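Local structure of putative oxidoreductase (3WJ7) at residues V29-E34 / I53-A58; T16-A21 / H38-L43; T213-V218 / I247-L252; R254-I259 / D326-A331. The protein is a putative oxidoreductase of the short-chain dehydrogenase/reductase family, probably an NAD(P)-dependent reductase, for which an NAD+-linked aldehyde dehydrogenase activity is also suggested. All blocks are in the same frame, centred on the assembly; numbering follows the deposited sequence.

Contact 1 (V29-E34 / I53-A58); sequences VARVLE and IAELNA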
loop_
_atom_site.group_PDB
_atom_site.type_symbol
_atom_site.label_atom_id
_atom_site.label_comp_id
_atom_site.label_asym_id
_atom_site.label_seq_id
_atom_site.Cartn_x
_atom_site.Cartn_y
_atom_site.Cartn_z
ATOM N N VAL A 29 4.001 4.800 31.341
ATOM C CA VAL A 29 3.368 3.661 31.957
ATOM C C VAL A 29 4.408 2.953 32.839
ATOM O O VAL A 29 4.136 2.606 33.994
ATOM C CB VAL A 29 2.744 2.726 30.891
ATOM C CG1 VAL A 29 2.507 1.313 31.446
ATOM C CG2 VAL A 29 1.415 3.288 30.452
ATOM N N ALA A 30 5.614 2.779 32.308
ATOM C CA ALA A 30 6.664 2.097 33.042
ATOM C C ALA A 30 6.958 2.790 34.376
ATOM O O ALA A 30 7.015 2.115 35.403
ATOM C CB ALA A 30 7.927 2.000 32.213
ATOM N N ARG A 31 7.125 4.117 34.355
ATOM C CA ARG A 31 7.446 4.889 35.566
ATOM C C ARG A 31 6.385 4.642 36.637
ATOM O O ARG A 31 6.720 4.388 37.788
ATOM C CB ARG A 31 7.587 6.405 35.288
ATOM C CG ARG A 31 8.872 6.805 34.564
ATOM C CD ARG A 31 8.864 8.258 34.074
ATOM N NE ARG A 31 9.513 8.329 32.755
ATOM C CZ ARG A 31 8.934 8.693 31.596
ATOM N NH1 ARG A 31 7.675 9.111 31.531
ATOM N NH2 ARG A 31 9.650 8.670 30.479
ATOM N N VAL A 32 5.113 4.685 36.240
ATOM C CA VAL A 32 4.008 4.499 37.184
ATOM C C VAL A 32 4.089 3.122 37.876
ATOM O O VAL A 32 4.010 3.026 39.093
ATOM C CB VAL A 32 2.639 4.766 36.494
ATOM C CG1 VAL A 32 1.461 4.197 37.279
ATOM C CG2 VAL A 32 2.447 6.257 36.258
ATOM N N LEU A 33 4.251 2.076 37.083
ATOM C CA LEU A 33 4.428 0.724 37.573
ATOM C C LEU A 33 5.600 0.611 38.536
ATOM O O LEU A 33 5.515 -0.092 39.560
ATOM C CB LEU A 33 4.655 -0.240 36.391
ATOM C CG LEU A 33 3.448 -0.328 35.482
ATOM C CD1 LEU A 33 3.734 -1.273 34.333
ATOM C CD2 LEU A 33 2.197 -0.732 36.252
ATOM N N GLU A 34 6.699 1.274 38.189
ATOM C CA GLU A 34 7.870 1.297 39.047
ATOM C C GLU A 34 7.569 1.929 40.426
ATOM O O GLU A 34 7.971 1.371 41.442
ATOM C CB GLU A 34 9.015 2.028 38.368
ATOM C CG GLU A 34 10.332 1.945 39.127
ATOM C CD GLU A 34 11.129 0.703 38.776
ATOM O OE1 GLU A 34 11.136 0.317 37.572
ATOM O OE2 GLU A 34 11.756 0.122 39.701
ATOM N N ILE A 53 14.973 5.503 29.471
ATOM C CA ILE A 53 14.950 4.174 30.057
ATOM C C ILE A 53 15.877 4.076 31.258
ATOM O O ILE A 53 15.409 3.761 32.341
ATOM C CB ILE A 53 15.359 3.091 29.029
ATOM C CG1 ILE A 53 14.143 2.546 28.304
ATOM C CG2 ILE A 53 16.087 1.920 29.698
ATOM C CD1 ILE A 53 14.474 1.267 27.575
ATOM N N ALA A 54 17.178 4.333 31.072
ATOM C CA ALA A 54 18.183 4.011 32.106
ATOM C C ALA A 54 17.737 4.431 33.513
ATOM O O ALA A 54 18.097 3.794 34.496
ATOM C CB ALA A 54 19.549 4.583 31.752
ATOM N N GLU A 55 16.921 5.484 33.577
ATOM C CA GLU A 55 16.130 5.863 34.764
ATOM C C GLU A 55 15.516 4.712 35.567
ATOM O O GLU A 55 15.379 4.807 36.780
ATOM C CB GLU A 55 14.989 6.790 34.346
ATOM C CG GLU A 55 15.070 8.188 34.922
ATOM C CD GLU A 55 13.881 9.031 34.521
ATOM O OE1 GLU A 55 12.786 8.459 34.289
ATOM O OE2 GLU A 55 14.044 10.266 34.437
ATOM N N LEU A 56 15.121 3.646 34.885
ATOM C CA LEU A 56 14.436 2.528 35.525
ATOM C C LEU A 56 15.402 1.383 35.772
ATOM O O LEU A 56 16.066 0.911 34.855
ATOM C CB LEU A 56 13.285 2.041 34.643
ATOM C CG LEU A 56 12.319 3.072 34.046
ATOM C CD1 LEU A 56 11.734 2.565 32.738
ATOM C CD2 LEU A 56 11.221 3.425 35.035
ATOM N N ASN A 57 15.509 0.950 37.018
ATOM C CA ASN A 57 16.201 -0.295 37.282
ATOM C C ASN A 57 15.250 -1.336 36.727
ATOM O O ASN A 57 14.115 -1.480 37.198
ATOM C CB ASN A 57 16.556 -0.498 38.778
ATOM C CG ASN A 57 15.350 -0.395 39.712
ATOM O OD1 ASN A 57 14.632 0.605 39.725
ATOM N ND2 ASN A 57 15.142 -1.432 40.517
ATOM N N ALA A 58 15.686 -1.992 35.659
ATOM C CA ALA A 58 14.806 -2.883 34.922
ATOM C C ALA A 58 15.565 -3.964 34.169
ATOM O O ALA A 58 16.608 -3.703 33.545
ATOM C CB ALA A 58 13.938 -2.076 33.968
#
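Leu56 lays its two methyl branches against one side of the helix segment 29-34. CD1 meets Ala30 CB at 3.9 Å. CD2 touches Arg31 twice, at the backbone CA and at side-chain CG, both 4.1 Å away. The Leu56 side chain crosses that of Arg31 at about a right angle. Glu34, one turn on from Ala30, slides past Leu56 in the opposite direction, with OE1 4.0 Å from Leu56 CD2. Its chain bends at CD (chi2 87°), and the carboxylate also reaches Asn57. An alanine at Glu34 would probably leave the CD2 side of Leu56 less covered and Asn57 without its carboxylate neighbour. Arg31 NE and Glu55 OE1 form a long salt bridge of 3.6 Å. The oxygen sits at the guanidinium edge, near its plane, while the planes of the two groups are 80° apart. Glu55 OE2 has a firmer partner in Arg188. Since the two arginines lie close together, the carboxylate is likely to offset their like charges. The segment 53-58 is loop between strands 39-44 and 59-62, with Leu56 also resting on Leu42 of the first strand. Helix 24-35 turns Leu33 to Thr16 and Val18 of strand 15-18, and Val32 to helix 220-233.

Contact 2 (T16-A21 / H38-L43); sequences TLVTGA and HRLRLL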
loop_
_atom_site.group_PDB
_atom_site.type_symbol
_atom_site.label_atom_id
_atom_site.label_comp_id
_atom_site.label_asym_id
_atom_site.label_seq_id
_atom_site.Cartn_x
_atom_site.Cartn_y
_atom_site.Cartn_z
ATOM N N THR A 16 6.585 -8.094 35.904
ATOM C CA THR A 16 5.735 -7.326 35.016
ATOM C C THR A 16 6.539 -6.988 33.730
ATOM O O THR A 16 7.590 -6.336 33.778
ATOM C CB THR A 16 5.231 -6.108 35.786
ATOM O OG1 THR A 16 4.391 -6.577 36.827
ATOM C CG2 THR A 16 4.404 -5.161 34.930
ATOM N N LEU A 17 6.091 -7.520 32.596
ATOM C CA LEU A 17 6.711 -7.193 31.291
ATOM C C LEU A 17 5.949 -6.043 30.635
ATOM O O LEU A 17 4.738 -6.146 30.461
ATOM C CB LEU A 17 6.727 -8.414 30.354
ATOM C CG LEU A 17 7.171 -8.251 28.870
ATOM C CD1 LEU A 17 8.662 -7.959 28.722
ATOM C CD2 LEU A 17 6.844 -9.495 28.059
ATOM N N VAL A 18 6.629 -4.949 30.288
ATOM C CA VAL A 18 5.992 -3.911 29.464
ATOM C C VAL A 18 6.680 -3.818 28.132
ATOM O O VAL A 18 7.885 -3.900 28.086
ATOM C CB VAL A 18 5.833 -2.510 30.142
ATOM C CG1 VAL A 18 6.368 -2.440 31.563
ATOM C CG2 VAL A 18 6.342 -1.387 29.247
ATOM N N THR A 19 5.926 -3.717 27.045
ATOM C CA THR A 19 6.526 -3.559 25.721
ATOM C C THR A 19 6.322 -2.121 25.360
ATOM O O THR A 19 5.543 -1.453 26.030
ATOM C CB THR A 19 5.803 -4.362 24.644
ATOM O OG1 THR A 19 4.481 -3.828 24.470
ATOM C CG2 THR A 19 5.756 -5.830 25.016
ATOM N N GLY A 20 6.976 -1.642 24.296
ATOM C CA GLY A 20 6.873 -0.249 23.922
ATOM C C GLY A 20 7.347 0.785 24.947
ATOM O O GLY A 20 6.933 1.944 24.889
ATOM N N ALA A 21 8.269 0.406 25.836
ATOM C CA ALA A 21 8.683 1.264 26.933
ATOM C C ALA A 21 9.541 2.459 26.546
ATOM O O ALA A 21 9.669 3.392 27.340
ATOM C CB ALA A 21 9.381 0.445 27.990
ATOM N N HIS A 38 6.283 -2.729 41.009
ATOM C CA HIS A 38 6.386 -3.959 40.232
ATOM C C HIS A 38 7.838 -4.214 39.926
ATOM O O HIS A 38 8.633 -3.274 39.884
ATOM C CB HIS A 38 5.631 -3.796 38.916
ATOM C CG HIS A 38 4.157 -3.717 39.097
ATOM N ND1 HIS A 38 3.288 -4.591 38.485
ATOM C CD2 HIS A 38 3.395 -2.904 39.866
ATOM C CE1 HIS A 38 2.051 -4.307 38.854
ATOM N NE2 HIS A 38 2.089 -3.291 39.697
ATOM N N ARG A 39 8.196 -5.469 39.696
ATOM C CA ARG A 39 9.506 -5.756 39.129
ATOM C C ARG A 39 9.361 -5.712 37.609
ATOM O O ARG A 39 8.596 -6.482 37.016
ATOM C CB ARG A 39 10.062 -7.122 39.577
ATOM C CG ARG A 39 9.398 -7.748 40.793
ATOM C CD ARG A 39 10.206 -8.962 41.245
ATOM N NE ARG A 39 9.781 -9.539 42.530
ATOM C CZ ARG A 39 10.490 -10.424 43.239
ATOM N NH1 ARG A 39 11.676 -10.848 42.806
ATOM N NH2 ARG A 39 10.015 -10.890 44.388
ATOM N N LEU A 40 10.106 -4.822 36.976
ATOM C CA LEU A 40 9.985 -4.632 35.539
ATOM C C LEU A 40 10.977 -5.400 34.651
ATOM O O LEU A 40 12.155 -5.581 34.974
ATOM C CB LEU A 40 10.015 -3.148 35.221
ATOM C CG LEU A 40 8.891 -2.244 35.753
ATOM C CD1 LEU A 40 9.114 -0.839 35.223
ATOM C CD2 LEU A 40 7.491 -2.696 35.349
ATOM N N ARG A 41 10.458 -5.895 33.538
ATOM C CA ARG A 41 11.279 -6.303 32.411
ATOM C C ARG A 41 10.776 -5.504 31.172
ATOM O O ARG A 41 9.581 -5.355 30.943
ATOM C CB ARG A 41 11.218 -7.829 32.206
ATOM C CG ARG A 41 12.057 -8.343 31.016
ATOM C CD ARG A 41 11.986 -9.869 30.828
ATOM N NE ARG A 41 12.399 -10.557 32.036
ATOM C CZ ARG A 41 12.022 -11.768 32.412
ATOM N NH1 ARG A 41 11.184 -12.494 31.679
ATOM N NH2 ARG A 41 12.468 -12.241 33.571
ATOM N N LEU A 42 11.674 -4.967 30.376
ATOM C CA LEU A 42 11.245 -4.085 29.301
ATOM C C LEU A 42 11.638 -4.734 27.990
ATOM O O LEU A 42 12.798 -5.001 27.784
ATOM C CB LEU A 42 11.890 -2.703 29.467
ATOM C CG LEU A 42 11.651 -2.009 30.829
ATOM C CD1 LEU A 42 12.312 -0.651 30.909
ATOM C CD2 LEU A 42 10.192 -1.879 31.233
ATOM N N LEU A 43 10.686 -5.046 27.126
ATOM C CA LEU A 43 11.051 -5.581 25.831
ATOM C C LEU A 43 11.453 -4.397 24.972
ATOM O O LEU A 43 10.755 -3.384 24.955
ATOM C CB LEU A 43 9.896 -6.339 25.186
ATOM C CG LEU A 43 10.198 -7.035 23.860
ATOM C CD1 LEU A 43 10.893 -8.392 24.045
ATOM C CD2 LEU A 43 8.921 -7.202 23.038
#
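Val18 CG1 touches two leucines of the adjoining strand, 3.9 Å from Leu42 CD2 and 4.0 Å from Leu40 CD2. Ala21 CB closes on the same Leu42 methyl. On the opposite face of the sheet, Leu17 CD1 lies 4.1 Å from Leu43 CB and also touches Arg41 CG. The guanidinium of Arg41 leads away to Glu59 and to the carbonyls of Ala74 and Lys76. The strands pair in parallel, their short axes 30° apart, through four backbone hydrogen bonds: Thr16 N to Arg39 O, Arg41 N to Thr16 O, Val18 N to Arg41 O and Leu43 N to Val18 O. The polar edge lies at the start of the pair. Thr16 OG1 stands beside its backbone N (chi1 -66°) and meets His38 ND1 in the plane of the ring, in a hydrogen bond of 2.8 Å. A valine in place of Thr16 would probably leave ND1 without this mate and the ring freer to turn. This is the first beta-alpha-beta unit of a Rossmann fold, and Thr19-Ala21 open the glycine-rich TGxxGxxG turn of extended SDR enzymes. The chemistry implies a largely apolar seam fixed by its backbone, with the Thr16 hydroxyl satisfied by the imidazole.

Contact 3 (T213-V218 / I247-L252); sequences TGLNIV and IMLGDL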
loop_
_atom_site.group_PDB
_atom_site.type_symbol
_atom_site.label_atom_id
_atom_site.label_comp_id
_atom_site.label_asym_id
_atom_site.label_seq_id
_atom_site.Cartn_x
_atom_site.Cartn_y
_atom_site.Cartn_z
ATOM N N THR A 213 -10.949 20.965 13.764
ATOM C CA THR A 213 -11.594 19.718 14.144
ATOM C C THR A 213 -11.608 19.505 15.654
ATOM O O THR A 213 -11.101 20.341 16.408
ATOM C CB THR A 213 -11.012 18.482 13.432
ATOM O OG1 THR A 213 -11.948 17.405 13.600
ATOM C CG2 THR A 213 -9.628 18.096 13.955
ATOM N N GLY A 214 -12.207 18.391 16.069
ATOM C CA GLY A 214 -12.413 18.096 17.474
ATOM C C GLY A 214 -11.597 16.902 17.874
ATOM O O GLY A 214 -11.539 15.914 17.147
ATOM N N LEU A 215 -10.963 16.987 19.037
ATOM C CA LEU A 215 -10.243 15.857 19.563
ATOM C C LEU A 215 -10.424 15.851 21.057
ATOM O O LEU A 215 -11.079 16.717 21.599
ATOM C CB LEU A 215 -8.746 15.850 19.141
ATOM C CG LEU A 215 -7.659 16.928 19.403
ATOM C CD1 LEU A 215 -6.803 16.991 18.128
ATOM C CD2 LEU A 215 -8.128 18.347 19.713
ATOM N N ASN A 216 -9.843 14.850 21.700
ATOM C CA ASN A 216 -9.880 14.701 23.116
ATOM C C ASN A 216 -8.431 14.606 23.518
ATOM O O ASN A 216 -7.738 13.684 23.074
ATOM C CB ASN A 216 -10.585 13.392 23.431
ATOM C CG ASN A 216 -10.766 13.136 24.916
ATOM O OD1 ASN A 216 -9.803 13.036 25.675
ATOM N ND2 ASN A 216 -12.008 12.955 25.314
ATOM N N ILE A 217 -7.996 15.530 24.379
ATOM C CA ILE A 217 -6.640 15.554 24.927
ATOM C C ILE A 217 -6.571 15.048 26.367
ATOM O O ILE A 217 -7.485 15.272 27.161
ATOM C CB ILE A 217 -6.019 16.945 24.754
ATOM C CG1 ILE A 217 -5.556 17.013 23.295
ATOM C CG2 ILE A 217 -4.814 17.149 25.670
ATOM C CD1 ILE A 217 -5.430 18.395 22.781
ATOM N N VAL A 218 -5.490 14.346 26.683
ATOM C CA VAL A 218 -5.367 13.668 27.937
ATOM C C VAL A 218 -3.943 13.722 28.353
ATOM O O VAL A 218 -3.058 13.504 27.543
ATOM C CB VAL A 218 -5.782 12.185 27.832
ATOM C CG1 VAL A 218 -4.962 11.441 26.762
ATOM C CG2 VAL A 218 -5.676 11.527 29.189
ATOM N N ILE A 247 -12.005 18.891 23.099
ATOM C CA ILE A 247 -11.605 20.241 22.774
ATOM C C ILE A 247 -11.486 20.446 21.253
ATOM O O ILE A 247 -11.109 19.546 20.524
ATOM C CB ILE A 247 -10.337 20.651 23.572
ATOM C CG1 ILE A 247 -10.195 22.202 23.616
ATOM C CG2 ILE A 247 -9.110 19.917 23.050
ATOM C CD1 ILE A 247 -8.930 22.766 24.253
ATOM N N MET A 248 -11.882 21.614 20.773
ATOM C CA MET A 248 -11.732 21.917 19.365
ATOM C C MET A 248 -10.289 22.349 19.161
ATOM O O MET A 248 -9.636 22.795 20.098
ATOM C CB MET A 248 -12.703 23.011 18.893
ATOM C CG MET A 248 -14.202 22.705 19.062
ATOM S SD MET A 248 -14.926 21.348 18.113
ATOM C CE MET A 248 -14.305 21.572 16.432
ATOM N N LEU A 249 -9.783 22.181 17.947
ATOM C CA LEU A 249 -8.379 22.401 17.685
ATOM C C LEU A 249 -8.065 23.909 17.826
ATOM O O LEU A 249 -7.006 24.295 18.329
ATOM C CB LEU A 249 -8.034 21.823 16.306
ATOM C CG LEU A 249 -6.593 21.518 15.909
ATOM C CD1 LEU A 249 -5.835 20.684 16.934
ATOM C CD2 LEU A 249 -6.550 20.814 14.555
ATOM N N GLY A 250 -9.011 24.754 17.401
ATOM C CA GLY A 250 -8.899 26.207 17.548
ATOM C C GLY A 250 -8.725 26.606 19.012
ATOM O O GLY A 250 -7.861 27.452 19.346
ATOM N N ASP A 251 -9.511 25.976 19.887
ATOM C CA ASP A 251 -9.449 26.259 21.319
ATOM C C ASP A 251 -8.123 25.823 21.901
ATOM O O ASP A 251 -7.521 26.548 22.682
ATOM C CB ASP A 251 -10.613 25.605 22.062
ATOM C CG ASP A 251 -11.960 26.215 21.688
ATOM O OD1 ASP A 251 -12.011 27.420 21.346
ATOM O OD2 ASP A 251 -12.972 25.481 21.710
ATOM N N LEU A 252 -7.680 24.639 21.508
ATOM C CA LEU A 252 -6.355 24.161 21.830
ATOM C C LEU A 252 -5.266 25.182 21.497
ATOM O O LEU A 252 -4.416 25.474 22.339
ATOM C CB LEU A 252 -6.057 22.850 21.087
ATOM C CG LEU A 252 -4.693 22.247 21.420
ATOM C CD1 LEU A 252 -4.561 21.944 22.916
ATOM C CD2 LEU A 252 -4.442 20.994 20.598
#
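Leu215 and Ile247 form an antiparallel hydrogen-bonded pair (Leu215 N to Ile247 O 3.0 Å, Ile247 N to Leu215 O 2.8 Å), Gly214 and Met248 make the non-hydrogen-bonded pair beside it, and a third bond, Leu249 N to Thr213 O, carries the pairing onto the first residue of the helix. Leu215 and Ile247 lie side by side and point the same way, Leu215 CD2 3.8 Å from Ile247 CG2. The other branch of Leu215, CD1, reaches Leu249 CD1 at 4.0 Å. Ile217 CD1 touches Ile247 CG2 and both methyls of Leu252, and the side chain crosses that of Leu252 at about a right angle. On the other face Met248 folds back, bent at SD (chi2 -65°) and again at CE. Its SD is 4.2 Å from Gly214 CA, where there is no side chain, and CE is 3.4 Å from Thr213 O. Asn216 bonds with Ser182, Gly244 and Asn246. Strand 239-248 passes directly into helix 249-259, with Met248 as N-cap. In the mixed sheet, strands 214-219 and 239-248 each run parallel to strand 176-185 and antiparallel to each other, at the end of the otherwise parallel Rossmann sheet.

Contact 4 (R254-I259 / D326-A331); sequences RMVSQI and DAVTDA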
loop_
_atom_site.group_PDB
_atom_site.type_symbol
_atom_site.label_atom_id
_atom_site.label_comp_id
_atom_site.label_asym_id
_atom_site.label_seq_id
_atom_site.Cartn_x
_atom_site.Cartn_y
_atom_site.Cartn_z
ATOM N N ARG A 254 -5.677 28.468 20.768
ATOM C CA ARG A 254 -5.920 29.537 21.754
ATOM C C ARG A 254 -5.135 29.339 23.076
ATOM O O ARG A 254 -4.411 30.253 23.487
ATOM C CB ARG A 254 -7.424 29.727 22.027
ATOM C CG ARG A 254 -8.108 30.645 21.016
ATOM C CD ARG A 254 -9.631 30.465 20.934
ATOM N NE ARG A 254 -10.036 30.240 19.539
ATOM C CZ ARG A 254 -11.250 29.869 19.129
ATOM N NH1 ARG A 254 -12.238 29.694 20.001
ATOM N NH2 ARG A 254 -11.479 29.681 17.827
ATOM N N MET A 255 -5.255 28.171 23.713
ATOM C CA MET A 255 -4.556 27.886 24.982
ATOM C C MET A 255 -3.046 27.922 24.802
ATOM O O MET A 255 -2.361 28.615 25.544
ATOM C CB MET A 255 -4.883 26.509 25.510
ATOM C CG MET A 255 -6.130 26.345 26.329
ATOM S SD MET A 255 -6.257 24.622 26.893
ATOM C CE MET A 255 -4.525 24.211 26.983
ATOM N N VAL A 256 -2.536 27.148 23.836
ATOM C CA VAL A 256 -1.102 27.121 23.526
ATOM C C VAL A 256 -0.589 28.552 23.418
ATOM O O VAL A 256 0.362 28.924 24.080
ATOM C CB VAL A 256 -0.756 26.316 22.217
ATOM C CG1 VAL A 256 0.714 26.426 21.871
ATOM C CG2 VAL A 256 -1.101 24.842 22.346
ATOM N N SER A 257 -1.238 29.347 22.590
ATOM C CA SER A 257 -0.779 30.692 22.331
ATOM C C SER A 257 -0.812 31.594 23.524
ATOM O O SER A 257 0.116 32.392 23.694
ATOM C CB SER A 257 -1.582 31.310 21.214
ATOM O OG SER A 257 -1.325 30.541 20.051
ATOM N N GLN A 258 -1.878 31.494 24.324
ATOM C CA GLN A 258 -1.982 32.331 25.517
ATOM C C GLN A 258 -0.932 31.954 26.578
ATOM O O GLN A 258 -0.312 32.845 27.128
ATOM C CB GLN A 258 -3.424 32.475 26.049
ATOM C CG GLN A 258 -3.862 31.604 27.218
ATOM C CD GLN A 258 -5.394 31.480 27.309
ATOM O OE1 GLN A 258 -5.942 31.179 28.374
ATOM N NE2 GLN A 258 -6.088 31.709 26.188
ATOM N N ILE A 259 -0.696 30.659 26.794
ATOM C CA ILE A 259 0.347 30.163 27.683
ATOM C C ILE A 259 1.764 30.497 27.167
ATOM O O ILE A 259 2.683 30.784 27.959
ATOM C CB ILE A 259 0.249 28.636 27.871
ATOM C CG1 ILE A 259 -1.054 28.217 28.553
ATOM C CG2 ILE A 259 1.390 28.123 28.738
ATOM C CD1 ILE A 259 -1.503 26.819 28.161
ATOM N N ASP A 326 -3.605 21.562 31.832
ATOM C CA ASP A 326 -2.459 21.087 32.590
ATOM C C ASP A 326 -1.466 20.345 31.680
ATOM O O ASP A 326 -0.234 20.501 31.819
ATOM C CB ASP A 326 -2.911 20.221 33.782
ATOM C CG ASP A 326 -3.487 21.058 34.977
ATOM O OD1 ASP A 326 -3.808 22.275 34.824
ATOM O OD2 ASP A 326 -3.628 20.471 36.093
ATOM N N ALA A 327 -1.999 19.542 30.755
ATOM C CA ALA A 327 -1.145 18.770 29.874
ATOM C C ALA A 327 -0.375 19.642 28.906
ATOM O O ALA A 327 0.820 19.387 28.655
ATOM C CB ALA A 327 -1.929 17.730 29.107
ATOM N N VAL A 328 -1.056 20.640 28.364
ATOM C CA VAL A 328 -0.472 21.569 27.404
ATOM C C VAL A 328 0.626 22.422 28.065
ATOM O O VAL A 328 1.703 22.613 27.498
ATOM C CB VAL A 328 -1.574 22.497 26.803
ATOM C CG1 VAL A 328 -0.975 23.606 25.959
ATOM C CG2 VAL A 328 -2.597 21.693 26.015
ATOM N N THR A 329 0.332 22.931 29.263
ATOM C CA THR A 329 1.276 23.653 30.112
ATOM C C THR A 329 2.576 22.906 30.370
ATOM O O THR A 329 3.645 23.439 30.162
ATOM C CB THR A 329 0.620 23.986 31.476
ATOM O OG1 THR A 329 -0.530 24.839 31.265
ATOM C CG2 THR A 329 1.616 24.676 32.412
ATOM N N ASP A 330 2.488 21.677 30.850
ATOM C CA ASP A 330 3.685 20.868 31.085
ATOM C C ASP A 330 4.488 20.587 29.801
ATOM O O ASP A 330 5.717 20.732 29.801
ATOM C CB ASP A 330 3.320 19.551 31.729
ATOM C CG ASP A 330 2.629 19.716 33.057
ATOM O OD1 ASP A 330 2.644 20.839 33.623
ATOM O OD2 ASP A 330 2.078 18.695 33.536
ATOM N N ALA A 331 3.784 20.224 28.718
ATOM C CA ALA A 331 4.415 19.937 27.434
ATOM C C ALA A 331 5.223 21.147 26.936
ATOM O O ALA A 331 6.371 20.994 26.466
ATOM C CB ALA A 331 3.369 19.499 26.406
#
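Val328 faces Met255, Val256 and Ile259 across this contact, and no flat group takes part: methyls and one hydroxyl do the touching. Met255 comes in from one side with its terminal CE, 3.3 Å from Val328 CG2. The chain bends at the sulfur (chi3 30°) to bring CE over the CB and both methyls of Val328. Val256 meets the CG1 branch, its CG2 3.8 Å from Val328 CG1, and the two side chains cross at about a right angle. Ile259, one turn on from Met255, touches two partners with CD1, Val328 CG1 at 3.9 Å and Thr329 OG1 at 3.8 Å. The hydroxyl is hydrogen-bonded to the Arg325 carbonyl in its own helix; against the Ile259 methyl it only packs. No hydrogen bond joins the segments. Their axes come within 10.1 Å at a crossing angle of -46°, and the small meeting surface centres on Val328. Helix 249-259 is held from a second direction by helix 194-203, where Ile199, Cys202 and Ala203 touch Val256. A mercury (II) ion lies about 6 Å from the Val256 side chain. Helix 324-337 packs Ala327 and Ala331 on Val185 of strand 176-185, and Asp330 is hydrogen-bonded to His219, at the end of strand 214-219.

How the contacts relate
Contact 2 pairs the strands of the first beta-alpha-beta unit; contact 1 sets its helix against the loop that follows. They touch directly: Leu56 rests on Leu42, and Glu34 on Leu40. Contacts 2, 3 and 4 are buried, contact 1 only partly, and there charged groups frame one leucine. Contacts 3 and 4 both use helix 249-259, and Leu252 packs on Val328 where they meet. Contact 3 joins this helix's start to the sheet through backbone bonds and apolar side chains, while contact 4 joins a later part to helix 324-337 by side chains alone. Contacts 2 and 3 reach the same sheet, one by parallel and the other by antiparallel pairing, with centres about 32 Å apart.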